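Local coordinates for protein endo-N-acetyl-beta-D-glucosaminidase (Hypocrea jecorina, PDB 4AC1) that probably hydrolyses the chitobiose core of N-linked glycans, acting as a family 18 endo-beta-N-acetylglucosaminidase that deglycosylates the cellulases of its own fungus, at residues L5-T11 with V252-F258; I37-F41 with H50-F54; F41-Q45 with S89-L95. All coordinates share one frame; numbering follows the deposited sequence.

Contact 1: residues L5-T11 with V252-F258; sequences LIVYFQT and VMGWEYF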
loop_
_atom_site.group_PDB
_atom_site.type_symbol
_atom_site.label_atom_id
_atom_site.label_comp_id
_atom_site.label_asym_id
_atom_site.label_seq_id
_atom_site.Cartn_x
_atom_site.Cartn_y
_atom_site.Cartn_z
ATOM N N LEU A 5 -2.325 5.710 -9.119
ATOM C CA LEU A 5 -0.875 5.699 -9.022
ATOM C C LEU A 5 -0.536 5.925 -7.570
ATOM O O LEU A 5 -0.803 7.001 -7.017
ATOM C CB LEU A 5 -0.222 6.776 -9.896
ATOM C CG LEU A 5 1.309 6.875 -9.793
ATOM C CD1 LEU A 5 2.002 5.541 -10.141
ATOM C CD2 LEU A 5 1.858 8.008 -10.652
ATOM N N ILE A 6 0.041 4.902 -6.954
ATOM C CA ILE A 6 0.206 4.832 -5.514
ATOM C C ILE A 6 1.681 4.707 -5.200
ATOM O O ILE A 6 2.371 3.899 -5.810
ATOM C CB ILE A 6 -0.510 3.581 -4.985
ATOM C CG1 ILE A 6 -2.017 3.666 -5.272
ATOM C CG2 ILE A 6 -0.232 3.356 -3.489
ATOM C CD1 ILE A 6 -2.635 2.358 -5.692
ATOM N N VAL A 7 2.173 5.515 -4.273
ATOM C CA VAL A 7 3.579 5.463 -3.854
ATOM C C VAL A 7 3.648 5.226 -2.348
ATOM O O VAL A 7 3.034 5.972 -1.558
ATOM C CB VAL A 7 4.318 6.769 -4.194
ATOM C CG1 VAL A 7 5.696 6.825 -3.497
ATOM C CG2 VAL A 7 4.450 6.925 -5.702
ATOM N N TYR A 8 4.364 4.172 -1.956
ATOM C CA TYR A 8 4.693 3.928 -0.560
ATOM C C TYR A 8 5.887 4.773 -0.140
ATOM O O TYR A 8 6.896 4.853 -0.863
ATOM C CB TYR A 8 5.030 2.460 -0.338
ATOM C CG TYR A 8 3.852 1.498 -0.326
ATOM C CD1 TYR A 8 3.380 0.895 -1.494
ATOM C CD2 TYR A 8 3.216 1.178 0.875
ATOM C CE1 TYR A 8 2.296 0.014 -1.461
ATOM C CE2 TYR A 8 2.144 0.290 0.919
ATOM C CZ TYR A 8 1.694 -0.286 -0.254
ATOM O OH TYR A 8 0.640 -1.176 -0.232
ATOM N N PHE A 9 5.762 5.392 1.035
ATOM C CA PHE A 9 6.740 6.339 1.565
ATOM C C PHE A 9 7.142 5.834 2.954
ATOM O O PHE A 9 6.489 6.163 3.956
ATOM C CB PHE A 9 6.077 7.726 1.627
ATOM C CG PHE A 9 7.010 8.860 1.989
ATOM C CD1 PHE A 9 7.829 9.454 1.032
ATOM C CD2 PHE A 9 7.026 9.366 3.284
ATOM C CE1 PHE A 9 8.680 10.514 1.380
ATOM C CE2 PHE A 9 7.863 10.419 3.641
ATOM C CZ PHE A 9 8.691 10.995 2.685
ATOM N N GLN A 10 8.159 4.963 2.997
ATOM C CA GLN A 10 8.641 4.363 4.255
ATOM C C GLN A 10 9.891 5.059 4.779
ATOM O O GLN A 10 9.979 5.394 5.965
ATOM C CB GLN A 10 8.912 2.862 4.131
ATOM C CG GLN A 10 9.112 2.231 5.504
ATOM C CD GLN A 10 9.552 0.795 5.453
ATOM O OE1 GLN A 10 10.694 0.492 5.105
ATOM N NE2 GLN A 10 8.661 -0.098 5.819
ATOM N N THR A 11 10.859 5.256 3.885
ATOM C CA THR A 11 12.094 5.967 4.202
ATOM C C THR A 11 11.779 7.451 4.143
ATOM O O THR A 11 11.489 7.998 3.067
ATOM C CB THR A 11 13.212 5.599 3.223
ATOM O OG1 THR A 11 13.428 4.190 3.282
ATOM C CG2 THR A 11 14.526 6.305 3.582
ATOM N N VAL A 252 -1.063 1.150 -10.561
ATOM C CA VAL A 252 0.280 0.708 -10.190
ATOM C C VAL A 252 0.657 1.292 -8.833
ATOM O O VAL A 252 0.317 2.436 -8.542
ATOM C CB VAL A 252 1.336 1.162 -11.263
ATOM C CG1 VAL A 252 2.774 0.903 -10.782
ATOM C CG2 VAL A 252 1.082 0.459 -12.568
ATOM N N MET A 253 1.327 0.492 -8.010
ATOM C CA MET A 253 1.955 1.004 -6.804
ATOM C C MET A 253 3.448 0.752 -6.862
ATOM O O MET A 253 3.909 -0.179 -7.525
ATOM C CB MET A 253 1.307 0.469 -5.508
ATOM C CG MET A 253 1.474 -1.022 -5.195
ATOM S SD MET A 253 3.115 -1.496 -4.587
ATOM C CE MET A 253 2.648 -2.982 -3.715
ATOM N N GLY A 254 4.196 1.619 -6.190
ATOM C CA GLY A 254 5.649 1.510 -6.140
ATOM C C GLY A 254 6.180 1.409 -4.723
ATOM O O GLY A 254 5.884 2.267 -3.874
ATOM N N TRP A 255 6.977 0.370 -4.479
ATOM C CA TRP A 255 7.749 0.210 -3.238
ATOM C C TRP A 255 9.231 0.499 -3.545
ATOM O O TRP A 255 9.855 -0.291 -4.256
ATOM C CB TRP A 255 7.609 -1.214 -2.663
ATOM C CG TRP A 255 8.336 -1.283 -1.374
ATOM C CD1 TRP A 255 9.665 -1.539 -1.189
ATOM C CD2 TRP A 255 7.798 -0.986 -0.078
ATOM N NE1 TRP A 255 9.984 -1.447 0.142
ATOM C CE2 TRP A 255 8.856 -1.098 0.848
ATOM C CE3 TRP A 255 6.521 -0.633 0.390
ATOM C CZ2 TRP A 255 8.677 -0.887 2.224
ATOM C CZ3 TRP A 255 6.338 -0.416 1.756
ATOM C CH2 TRP A 255 7.413 -0.554 2.657
ATOM N N GLU A 256 9.816 1.596 -3.058
ATOM C CA GLU A 256 9.153 2.700 -2.350
ATOM C C GLU A 256 9.787 4.001 -2.863
ATOM O O GLU A 256 10.663 3.988 -3.741
ATOM C CB GLU A 256 9.332 2.570 -0.831
ATOM C CG GLU A 256 10.794 2.453 -0.413
ATOM C CD GLU A 256 11.117 3.146 0.904
ATOM O OE1 GLU A 256 10.418 4.115 1.296
ATOM O OE2 GLU A 256 12.094 2.717 1.554
ATOM N N TYR A 257 9.369 5.139 -2.325
ATOM C CA TYR A 257 9.662 6.408 -2.986
ATOM C C TYR A 257 11.135 6.796 -3.148
ATOM O O TYR A 257 11.603 7.025 -4.273
ATOM C CB TYR A 257 8.932 7.560 -2.295
ATOM C CG TYR A 257 9.259 8.934 -2.850
ATOM C CD1 TYR A 257 8.977 9.267 -4.182
ATOM C CD2 TYR A 257 9.845 9.905 -2.040
ATOM C CE1 TYR A 257 9.260 10.539 -4.679
ATOM C CE2 TYR A 257 10.144 11.184 -2.537
ATOM C CZ TYR A 257 9.840 11.491 -3.854
ATOM O OH TYR A 257 10.106 12.744 -4.371
ATOM N N PHE A 258 11.844 6.898 -2.025
ATOM C CA PHE A 258 13.012 7.794 -1.915
ATOM C C PHE A 258 14.186 7.550 -2.860
ATOM O O PHE A 258 14.963 8.463 -3.113
ATOM C CB PHE A 258 13.541 7.842 -0.474
ATOM C CG PHE A 258 14.516 6.750 -0.157
ATOM C CD1 PHE A 258 14.093 5.425 -0.068
ATOM C CD2 PHE A 258 15.869 7.048 0.032
ATOM C CE1 PHE A 258 14.991 4.419 0.219
ATOM C CE2 PHE A 258 16.781 6.046 0.315
ATOM C CZ PHE A 258 16.348 4.736 0.410
HETATM O O HOH W 1 10.507 6.832 0.588
#

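Contact 2: residues I37-F41 with H50-F54; sequences IVCSF and HLNDF. With ZN (zinc ion), chain N; ZN (zinc ion), chain L.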
loop_
_atom_site.group_PDB
_atom_site.type_symbol
_atom_site.label_atom_id
_atom_site.label_comp_id
_atom_site.label_asym_id
_atom_site.label_seq_id
_atom_site.Cartn_x
_atom_site.Cartn_y
_atom_site.Cartn_z
ATOM N N ILE A 37 1.089 6.548 0.520
ATOM C CA ILE A 37 0.919 5.672 1.679
ATOM C C ILE A 37 2.113 5.828 2.630
ATOM O O ILE A 37 3.227 5.376 2.335
ATOM C CB ILE A 37 0.697 4.181 1.272
ATOM C CG1 ILE A 37 -0.488 4.064 0.297
ATOM C CG2 ILE A 37 0.451 3.328 2.525
ATOM C CD1 ILE A 37 -0.825 2.645 -0.141
ATOM N N VAL A 38 1.864 6.508 3.751
ATOM C CA VAL A 38 2.863 6.711 4.807
ATOM C C VAL A 38 2.979 5.405 5.590
ATOM O O VAL A 38 1.973 4.844 6.026
ATOM C CB VAL A 38 2.460 7.873 5.740
ATOM C CG1 VAL A 38 3.442 8.018 6.916
ATOM C CG2 VAL A 38 2.392 9.173 4.936
ATOM N N CYS A 39 4.206 4.931 5.771
ATOM C CA CYS A 39 4.429 3.605 6.338
ATOM C C CYS A 39 5.834 3.507 6.950
ATOM O O CYS A 39 6.647 4.396 6.726
ATOM C CB CYS A 39 4.234 2.530 5.256
ATOM S SG CYS A 39 5.343 2.641 3.822
ATOM N N SER A 40 6.138 2.458 7.720
ATOM C CA SER A 40 5.198 1.436 8.168
ATOM C C SER A 40 4.822 1.665 9.621
ATOM O O SER A 40 5.685 1.769 10.498
ATOM C CB SER A 40 5.800 0.041 8.029
ATOM O OG SER A 40 6.097 -0.251 6.673
ATOM N N PHE A 41 3.523 1.739 9.885
ATOM C CA PHE A 41 3.023 1.747 11.257
ATOM C C PHE A 41 3.198 0.353 11.866
ATOM O O PHE A 41 3.087 -0.666 11.173
ATOM C CB PHE A 41 1.560 2.204 11.312
ATOM C CG PHE A 41 1.371 3.682 11.052
ATOM C CD1 PHE A 41 1.410 4.596 12.100
ATOM C CD2 PHE A 41 1.157 4.157 9.761
ATOM C CE1 PHE A 41 1.224 5.963 11.872
ATOM C CE2 PHE A 41 0.975 5.525 9.523
ATOM C CZ PHE A 41 1.010 6.428 10.581
ATOM N N HIS A 50 4.109 2.908 16.648
ATOM C CA HIS A 50 5.233 3.588 16.050
ATOM C C HIS A 50 5.029 3.714 14.548
ATOM O O HIS A 50 4.403 2.850 13.922
ATOM C CB HIS A 50 6.515 2.795 16.309
ATOM C CG HIS A 50 7.093 3.007 17.675
ATOM N ND1 HIS A 50 6.380 2.767 18.829
ATOM C CD2 HIS A 50 8.315 3.446 18.072
ATOM C CE1 HIS A 50 7.141 3.040 19.878
ATOM N NE2 HIS A 50 8.318 3.453 19.446
ATOM N N LEU A 51 5.537 4.803 13.981
ATOM C CA LEU A 51 5.748 4.912 12.543
ATOM C C LEU A 51 7.239 4.682 12.379
ATOM O O LEU A 51 8.049 5.530 12.767
ATOM C CB LEU A 51 5.324 6.293 12.043
ATOM C CG LEU A 51 5.616 6.586 10.568
ATOM C CD1 LEU A 51 4.994 5.510 9.646
ATOM C CD2 LEU A 51 5.111 7.976 10.196
ATOM N N ASN A 52 7.605 3.515 11.858
ATOM C CA ASN A 52 9.011 3.125 11.792
ATOM C C ASN A 52 9.640 3.219 13.195
ATOM O O ASN A 52 9.146 2.551 14.106
ATOM C CB ASN A 52 9.745 3.896 10.681
ATOM C CG ASN A 52 9.033 3.751 9.342
ATOM O OD1 ASN A 52 8.677 2.643 8.949
ATOM N ND2 ASN A 52 8.762 4.866 8.684
ATOM N N ASP A 53 10.654 4.060 13.393
ATOM C CA ASP A 53 11.412 4.024 14.654
ATOM C C ASP A 53 10.919 4.930 15.785
ATOM O O ASP A 53 11.512 4.927 16.871
ATOM C CB ASP A 53 12.908 4.229 14.392
ATOM C CG ASP A 53 13.484 3.167 13.477
ATOM O OD1 ASP A 53 13.128 1.979 13.636
ATOM O OD2 ASP A 53 14.286 3.527 12.589
ATOM N N PHE A 54 9.852 5.695 15.546
ATOM C CA PHE A 54 9.345 6.652 16.533
ATOM C C PHE A 54 7.824 6.660 16.541
ATOM O O PHE A 54 7.200 6.355 15.518
ATOM C CB PHE A 54 9.817 8.073 16.216
ATOM C CG PHE A 54 11.317 8.239 16.172
ATOM C CD1 PHE A 54 12.016 8.580 17.321
ATOM C CD2 PHE A 54 12.018 8.091 14.978
ATOM C CE1 PHE A 54 13.403 8.754 17.286
ATOM C CE2 PHE A 54 13.394 8.262 14.929
ATOM C CZ PHE A 54 14.088 8.595 16.090
HETATM ZN ZN ZN N . 10.441 3.269 20.462
HETATM ZN ZN ZN L . 9.798 4.017 20.776
HETATM O O HOH W 2 10.684 5.238 19.582
HETATM O O HOH W 3 11.499 3.871 22.089
HETATM O O HOH W 4 8.945 5.036 22.278
#

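Contact 3: residues F41-Q45 with S89-L95; sequences FHINQ and SFNTQTL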
loop_
_atom_site.group_PDB
_atom_site.type_symbol
_atom_site.label_atom_id
_atom_site.label_comp_id
_atom_site.label_asym_id
_atom_site.label_seq_id
_atom_site.Cartn_x
_atom_site.Cartn_y
_atom_site.Cartn_z
ATOM N N PHE A 41 3.523 1.739 9.885
ATOM C CA PHE A 41 3.023 1.747 11.257
ATOM C C PHE A 41 3.198 0.353 11.866
ATOM O O PHE A 41 3.087 -0.666 11.173
ATOM C CB PHE A 41 1.560 2.204 11.312
ATOM C CG PHE A 41 1.371 3.682 11.052
ATOM C CD1 PHE A 41 1.410 4.596 12.100
ATOM C CD2 PHE A 41 1.157 4.157 9.761
ATOM C CE1 PHE A 41 1.224 5.963 11.872
ATOM C CE2 PHE A 41 0.975 5.525 9.523
ATOM C CZ PHE A 41 1.010 6.428 10.581
ATOM N N HIS A 42 3.511 0.341 13.160
ATOM C CA HIS A 42 3.772 -0.873 13.931
ATOM C C HIS A 42 2.968 -0.849 15.222
ATOM O O HIS A 42 3.034 0.126 15.988
ATOM C CB HIS A 42 5.249 -0.960 14.310
ATOM C CG HIS A 42 6.178 -0.890 13.143
ATOM N ND1 HIS A 42 6.135 -1.803 12.114
ATOM C CD2 HIS A 42 7.189 -0.038 12.851
ATOM C CE1 HIS A 42 7.066 -1.504 11.226
ATOM N NE2 HIS A 42 7.720 -0.440 11.650
ATOM N N ILE A 43 2.195 -1.908 15.441
ATOM C CA ILE A 43 1.497 -2.125 16.705
ATOM C C ILE A 43 2.426 -2.948 17.596
ATOM O O ILE A 43 2.882 -4.032 17.211
ATOM C CB ILE A 43 0.146 -2.871 16.502
ATOM C CG1 ILE A 43 -0.713 -2.204 15.416
ATOM C CG2 ILE A 43 -0.606 -3.042 17.837
ATOM C CD1 ILE A 43 -1.230 -0.841 15.753
ATOM N N ASN A 44 2.725 -2.422 18.779
ATOM C CA ASN A 44 3.695 -3.041 19.681
ATOM C C ASN A 44 3.047 -3.528 20.961
ATOM O O ASN A 44 2.471 -2.727 21.694
ATOM C CB ASN A 44 4.783 -2.024 20.023
ATOM C CG ASN A 44 5.486 -1.492 18.787
ATOM O OD1 ASN A 44 5.429 -0.298 18.489
ATOM N ND2 ASN A 44 6.125 -2.386 18.039
ATOM N N GLN A 45 3.129 -4.833 21.229
ATOM C CA GLN A 45 2.648 -5.374 22.499
ATOM C C GLN A 45 3.269 -4.582 23.653
ATOM O O GLN A 45 4.482 -4.381 23.692
ATOM C CB GLN A 45 2.989 -6.863 22.643
ATOM C CG GLN A 45 2.584 -7.442 24.009
ATOM C CD GLN A 45 3.055 -8.863 24.246
ATOM O OE1 GLN A 45 2.260 -9.728 24.602
ATOM N NE2 GLN A 45 4.354 -9.101 24.083
ATOM N N SER A 89 2.302 -6.747 14.459
ATOM C CA SER A 89 1.046 -6.007 14.358
ATOM C C SER A 89 -0.187 -6.905 14.227
ATOM O O SER A 89 -1.293 -6.477 14.548
ATOM C CB SER A 89 1.078 -5.017 13.187
ATOM O OG SER A 89 2.056 -4.014 13.386
ATOM N N PHE A 90 0.014 -8.141 13.768
ATOM C CA PHE A 90 -1.107 -9.010 13.388
ATOM C C PHE A 90 -1.087 -10.356 14.096
ATOM O O PHE A 90 -1.709 -11.312 13.629
ATOM C CB PHE A 90 -1.128 -9.235 11.863
ATOM C CG PHE A 90 -1.169 -7.965 11.057
ATOM C CD1 PHE A 90 -2.241 -7.073 11.159
ATOM C CD2 PHE A 90 -0.124 -7.659 10.196
ATOM C CE1 PHE A 90 -2.260 -5.899 10.413
ATOM C CE2 PHE A 90 -0.141 -6.493 9.459
ATOM C CZ PHE A 90 -1.197 -5.618 9.565
ATOM N N ASN A 91 -0.373 -10.444 15.213
ATOM C CA ASN A 91 -0.299 -11.712 15.926
ATOM C C ASN A 91 -1.301 -11.791 17.080
ATOM O O ASN A 91 -2.081 -10.865 17.309
ATOM C CB ASN A 91 1.148 -12.068 16.336
ATOM C CG ASN A 91 1.736 -11.121 17.382
ATOM O OD1 ASN A 91 2.956 -10.917 17.433
ATOM N ND2 ASN A 91 0.895 -10.566 18.219
ATOM N N THR A 92 -1.297 -12.924 17.776
ATOM C CA THR A 92 -2.262 -13.170 18.850
ATOM C C THR A 92 -2.054 -12.291 20.102
ATOM O O THR A 92 -2.891 -12.291 21.008
ATOM C CB THR A 92 -2.305 -14.666 19.244
ATOM O OG1 THR A 92 -0.975 -15.140 19.472
ATOM C CG2 THR A 92 -2.944 -15.490 18.132
ATOM N N GLN A 93 -0.951 -11.547 20.134
ATOM C CA GLN A 93 -0.657 -10.606 21.224
ATOM C C GLN A 93 -1.263 -9.228 20.946
ATOM O O GLN A 93 -1.426 -8.414 21.861
ATOM C CB GLN A 93 0.856 -10.487 21.446
ATOM C CG GLN A 93 1.473 -11.652 22.209
ATOM C CD GLN A 93 1.526 -12.939 21.411
ATOM O OE1 GLN A 93 0.801 -13.892 21.700
ATOM N NE2 GLN A 93 2.388 -12.974 20.398
ATOM N N THR A 94 -1.595 -8.962 19.680
ATOM C CA THR A 94 -2.106 -7.651 19.279
ATOM C C THR A 94 -3.424 -7.784 18.497
ATOM O O THR A 94 -4.448 -8.148 19.079
ATOM C CB THR A 94 -1.034 -6.817 18.537
ATOM O OG1 THR A 94 -0.597 -7.532 17.382
ATOM C CG2 THR A 94 0.169 -6.539 19.443
ATOM N N LEU A 95 -3.419 -7.506 17.192
ATOM C CA LEU A 95 -4.688 -7.394 16.463
ATOM C C LEU A 95 -5.352 -8.737 16.146
ATOM O O LEU A 95 -6.513 -8.766 15.759
ATOM C CB LEU A 95 -4.536 -6.523 15.205
ATOM C CG LEU A 95 -4.142 -5.048 15.387
ATOM C CD1 LEU A 95 -3.969 -4.388 14.023
ATOM C CD2 LEU A 95 -5.160 -4.290 16.220
HETATM O O HOH W 5 4.546 -3.862 11.712
#

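Contact 1: residues L5-T11 with V252-F258
Leu5, Ile6 and Val7 pair in parallel with Val252, Met253 and Gly254, where the first and last strands of the GH18 (beta/alpha)8 barrel meet. Backbone bonds run from Ile6 N to Val252 O, Gly254 N to Ile6 O and Tyr8 N to Gly254 O. Then the Trp255-Glu256 peptide is cis, the pairing skips Trp255, and Tyr257 N reaches Tyr8 O. The Glu256 side chain carries the contact on to residues 10 and 11. Its CB lies 3.3 Å from Tyr8 O and above the rim of the Trp255 indole. CG sits between the backbone N and the carbonyl carbon (chi1 55°), and the chain bends to bring CD beside Thr11. OE1 turns its syn lone pair to Thr11 N at 2.9 Å, almost straight at 175°, while Gln10 N reaches the same OE1 at 3.0 Å from out of the carboxylate plane. A water bridging Thr11 O and Phe258 N also donates to OE1. Thr11 OG1 donates to Glu256 OE2 at 2.6 Å. With an alanine in place of Glu256, Gln10 N, Thr11 N and Thr11 OG1 would probably lose their shared acceptor group and the chain at 10-11 would be freer to shift. Thr11 CG2 makes a CH-pi contact over the face of the Phe258 ring, 3.6 Å from its centroid. On the Tyr8 face, Met253 SD makes a Met-aromatic contact at the ring edge, 3.6 Å from Tyr8 CE1, and Trp255 CE3 lies 3.5 Å from Tyr8 CG with the rings at 52°. Tyr8 OH is hydrogen-bonded to Asp123 OD2, in the family's DxDxE sequence. With three donors on one oxygen and a hydroxyl on the other, the buried Glu256 carboxylate is fixed in rotation and probably stays ionised.

Contact 2: residues I37-F41 with H50-F54
The beta hairpin of strands 35-42 and 50-51 brings Phe41 and Leu51 together as an antiparallel non-hydrogen-bonded pair. Leu51 CG stands anti to the backbone N (chi1 174°), which carries CD1 over one face of the Phe41 ring, 4.0 Å from its centroid. The other methyl, Leu51 CD2, meets Val38 CG1 at 3.7 Å, the two side chains crossing at about a right angle. Trp65 of helix 62-73 packs against Val38, Phe41 and Leu51 alike, so this apolar group lies between the sheet and a helix of the GH18 barrel wall. Next to it the peptide from Cys39 to Ser40 is cis, which sets its C=O and N-H on the same side, and the Asn52 amide takes both. Asn52 ND2 donates to Cys39 O at 2.9 Å, and Ser40 N donates to Asn52 OD1 at 2.8 Å, coming from above the amide carbonyl plane (36°). The side chain thus grips both polar atoms of this non-proline cis peptide, and Asn52 N, in a nearly straight bond (169°), holds the Ser40 carbonyl that follows. Asn52 follows Leu51 in a type II' turn that ends at Phe54. At the outer side of the hairpin, His50 NE2 binds a zinc ion modelled at two alternative positions, 2.1 Å and 2.4 Å from NE2, so the exact metal-ligand geometry is uncertain. Waters complete the ligands modelled here. One of them donates to Asp53 O at 2.9 Å. His50 ND1, the other ring nitrogen, is hydrogen-bonded to Val48 O.

Contact 3: residues F41-Q45 with S89-L95
Ile43 N donates to Ser89 OG at 2.9 Å, and at 173° the bond is practically straight. It is the single direct hydrogen bond between 41-45, the end of strand 35-42 and the loop beyond it, and 89-95, part of the loop that follows strand 77-83 of the barrel. Ser89 OG lies anti to its own carbonyl carbon (chi1 -64°), beside the backbone N, and from there it faces Ile43 N. A water bridges the same OG to His42 ND1, lying in the plane of the imidazole at its edge, 2.6 Å from ND1. Around this bond the packing is close. The Ile43 side chain is directed at the other loop and divides its branches: CG1 lies alongside Ser89 CB at 4.0 Å and comes within 4.2 Å of Leu95 CD1, while CG2 meets Thr94 CB at 3.9 Å. Tyr106 of helix 100-116 touches both Ile43 and Leu95, extending the apolar patch toward the helix layer. Thr94 turns its methyl CG2 to the Gln45 backbone, 3.9 Å from Gln45 N, and gives its hydroxyl to Gly88 O. The type I turn from Asn91 to Thr94, closed by Thr94 N on Asn91 O, sets that residue in place. On the solvent side things are looser. Gln45, extended beyond CG, lays OE1 against the aliphatic part of Gln93, 3.2 Å from Gln93 CG, and the two amide planes stand 51° apart without a bond between them. Both glutamines are exposed, and Gln45 also touches a crystal neighbour. The one directional interaction is therefore the N-H of Ile43 on the Ser89 hydroxyl oxygen, which fixes the approach, while apolar fit supplies the rest.

Strand 35-42 ties the three contacts together: it lies beside strand 4-9 of contact 1, pairs with 50-51 in contact 2 and runs into contact 3, sharing Phe41 with contact 2. Contacts 1 and 2 touch directly, with Gln10 NE2 2.7 Å from Ser40 OG in a probable hydrogen bond. His50 O and His42 N, 2.8 Å apart, join contact 2 to contact 3. Contacts 1 and 3 do not meet, their centres being about 23 Å apart. The Trp255 and Ser40 side chains lie about 6 and 7 Å from that of Glu127, which binds zinc with Gln189; ending the DxDxE sequence, Glu127 is probably the catalytic acid, as in other family 18 enzymes.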